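Local structure of nickel-dependent hydrogenase large subunit (Allochromatium vinosum, 3MYR) at residues Glu276-Leu282 and Ser385-Leu391. The protein catalyses the oxidation of molecular hydrogen at a nickel-iron centre, as the large subunit of a heterodimeric [NiFe] hydrogenase. Sequence-based numbering, arbitrary orientation.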
loop_
_atom_site.group_PDB
_atom_site.type_symbol
_atom_site.label_atom_id
_atom_site.label_comp_id
_atom_site.label_asym_id
_atom_site.label_seq_id
_atom_site.Cartn_x
_atom_site.Cartn_y
_atom_site.Cartn_z
ATOM N N GLU B 276 -9.368 6.629 -20.651
ATOM C CA GLU B 276 -8.663 7.871 -20.247
ATOM C C GLU B 276 -9.500 9.091 -20.677
ATOM O O GLU B 276 -9.450 9.514 -21.833
ATOM C CB GLU B 276 -7.224 7.940 -20.806
ATOM C CG GLU B 276 -6.302 8.942 -20.044
ATOM C CD GLU B 276 -6.691 10.448 -20.321
ATOM O OE1 GLU B 276 -7.276 11.120 -19.435
ATOM O OE2 GLU B 276 -6.412 10.951 -21.424
ATOM N N GLY B 277 -10.271 9.659 -19.744
ATOM C CA GLY B 277 -11.250 10.663 -20.173
ATOM C C GLY B 277 -10.973 12.086 -19.739
ATOM O O GLY B 277 -11.873 12.927 -19.827
ATOM N N LEU B 278 -9.751 12.365 -19.293
ATOM C CA LEU B 278 -9.414 13.709 -18.757
ATOM C C LEU B 278 -8.442 14.465 -19.650
ATOM O O LEU B 278 -8.648 15.677 -19.932
ATOM C CB LEU B 278 -8.815 13.629 -17.344
ATOM C CG LEU B 278 -9.625 13.051 -16.182
ATOM C CD1 LEU B 278 -8.844 13.173 -14.789
ATOM C CD2 LEU B 278 -10.942 13.800 -16.109
ATOM N N GLY B 279 -7.356 13.791 -20.049
ATOM C CA GLY B 279 -6.345 14.460 -20.838
ATOM C C GLY B 279 -5.372 15.378 -20.047
ATOM O O GLY B 279 -4.512 16.003 -20.666
ATOM N N ASN B 280 -5.508 15.473 -18.726
ATOM C CA ASN B 280 -4.651 16.355 -17.883
ATOM C C ASN B 280 -3.888 15.478 -16.892
ATOM O O ASN B 280 -4.477 14.557 -16.347
ATOM C CB ASN B 280 -5.525 17.308 -17.081
ATOM C CG ASN B 280 -6.510 18.072 -17.977
ATOM O OD1 ASN B 280 -6.168 18.456 -19.111
ATOM N ND2 ASN B 280 -7.702 18.307 -17.476
ATOM N N PHE B 281 -2.603 15.765 -16.660
ATOM C CA PHE B 281 -1.741 14.906 -15.834
ATOM C C PHE B 281 -0.913 15.775 -14.913
ATOM O O PHE B 281 -0.482 16.821 -15.312
ATOM C CB PHE B 281 -0.840 14.039 -16.714
ATOM C CG PHE B 281 -1.623 13.171 -17.604
ATOM C CD1 PHE B 281 -2.124 13.681 -18.812
ATOM C CD2 PHE B 281 -1.960 11.855 -17.206
ATOM C CE1 PHE B 281 -2.963 12.869 -19.667
ATOM C CE2 PHE B 281 -2.766 11.047 -18.035
ATOM C CZ PHE B 281 -3.326 11.589 -19.230
ATOM N N LEU B 282 -0.687 15.329 -13.686
ATOM C CA LEU B 282 0.032 16.142 -12.750
ATOM C C LEU B 282 1.148 15.318 -12.075
ATOM O O LEU B 282 0.896 14.189 -11.594
ATOM C CB LEU B 282 -0.979 16.681 -11.720
ATOM C CG LEU B 282 -0.460 17.331 -10.441
ATOM C CD1 LEU B 282 0.085 18.724 -10.812
ATOM C CD2 LEU B 282 -1.580 17.434 -9.424
ATOM N N SER B 385 -9.817 18.544 -13.166
ATOM C CA SER B 385 -9.591 17.141 -12.875
ATOM C C SER B 385 -8.350 16.705 -13.580
ATOM O O SER B 385 -8.215 16.974 -14.768
ATOM C CB SER B 385 -10.746 16.303 -13.382
ATOM O OG SER B 385 -11.838 16.461 -12.505
ATOM N N VAL B 386 -7.458 16.001 -12.856
ATOM C CA VAL B 386 -6.243 15.535 -13.451
ATOM C C VAL B 386 -6.032 14.048 -13.091
ATOM O O VAL B 386 -6.641 13.526 -12.140
ATOM C CB VAL B 386 -4.996 16.416 -13.004
ATOM C CG1 VAL B 386 -5.184 17.863 -13.322
ATOM C CG2 VAL B 386 -4.796 16.305 -11.523
ATOM N N GLU B 387 -5.134 13.402 -13.828
ATOM C CA GLU B 387 -4.720 12.040 -13.510
ATOM C C GLU B 387 -3.279 12.090 -12.974
ATOM O O GLU B 387 -2.440 12.855 -13.513
ATOM C CB GLU B 387 -4.757 11.140 -14.738
ATOM C CG GLU B 387 -4.040 9.794 -14.480
ATOM C CD GLU B 387 -4.296 8.727 -15.545
ATOM O OE1 GLU B 387 -3.531 7.714 -15.608
ATOM O OE2 GLU B 387 -5.236 8.914 -16.357
ATOM N N VAL B 388 -2.982 11.297 -11.925
ATOM C CA VAL B 388 -1.605 11.208 -11.476
ATOM C C VAL B 388 -1.146 9.751 -11.587
ATOM O O VAL B 388 -1.962 8.830 -11.742
ATOM C CB VAL B 388 -1.432 11.689 -9.979
ATOM C CG1 VAL B 388 -1.830 13.213 -9.906
ATOM C CG2 VAL B 388 -2.379 10.874 -9.042
ATOM N N GLY B 389 0.142 9.518 -11.456
ATOM C CA GLY B 389 0.582 8.112 -11.355
ATOM C C GLY B 389 1.527 7.814 -12.519
ATOM O O GLY B 389 2.097 8.742 -13.145
ATOM N N PRO B 390 1.747 6.511 -12.799
ATOM C CA PRO B 390 2.740 6.171 -13.816
ATOM C C PRO B 390 2.522 6.804 -15.166
ATOM O O PRO B 390 3.497 7.125 -15.844
ATOM C CB PRO B 390 2.642 4.615 -13.927
ATOM C CG PRO B 390 2.180 4.192 -12.519
ATOM C CD PRO B 390 1.193 5.332 -12.109
ATOM N N LEU B 391 1.274 6.884 -15.634
ATOM C CA LEU B 391 1.025 7.478 -16.965
ATOM C C LEU B 391 1.439 8.978 -16.983
ATOM O O LEU B 391 2.073 9.471 -17.927
ATOM C CB LEU B 391 -0.436 7.313 -17.390
ATOM C CG LEU B 391 -0.795 7.743 -18.852
ATOM C CD1 LEU B 391 0.191 7.216 -19.943
ATOM C CD2 LEU B 391 -2.279 7.348 -19.226
HETATM O O HOH W 1 -7.366 10.232 -16.865
HETATM O O HOH W 2 1.921 11.964 -10.586
#
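Phe281 and Glu387 form a single parallel beta bridge: Glu387 N donates to Asn280 O (2.8 Å), and Glu387 O accepts from Leu282 N (3.0 Å). Before the bridge, the amide of Asn280 reaches Ser385 O through ND2 at 3.1 Å, the bond nearly straight and in the amide plane, while OD1 is taken by Asp307 N. The bridge joins the start of strand 281-288, paired on its other edge with strand 300-305, to the chain leading into helix 390-399, whose N-cap is Gly389; a water links Gly389 N to Leu282 O. The side chain of Val388 lies about 7 Å from the bound nickel-iron centre. Among the carboxylates, Glu276 OE1 receives Leu278 N, Gly279 N and a water that also donates to Glu387 OE2 (2.6 Å), while Arg308 and Arg429 form salt bridges with Glu276 and Glu387 respectively. With an alanine at Glu276, Leu278 N and Gly279 N would probably lose their shared acceptor and Arg308 its carboxylate mate. Van der Waals contact comes from Glu387, its CG anti to the backbone N (chi1 168°), which runs alongside the Phe281 ring, whose CE2 also meets Leu391 CD2 at 3.9 Å. Across the bridge, Leu282 CB packs on Val386 CG2 (3.8 Å), with Trp512 touching both side chains.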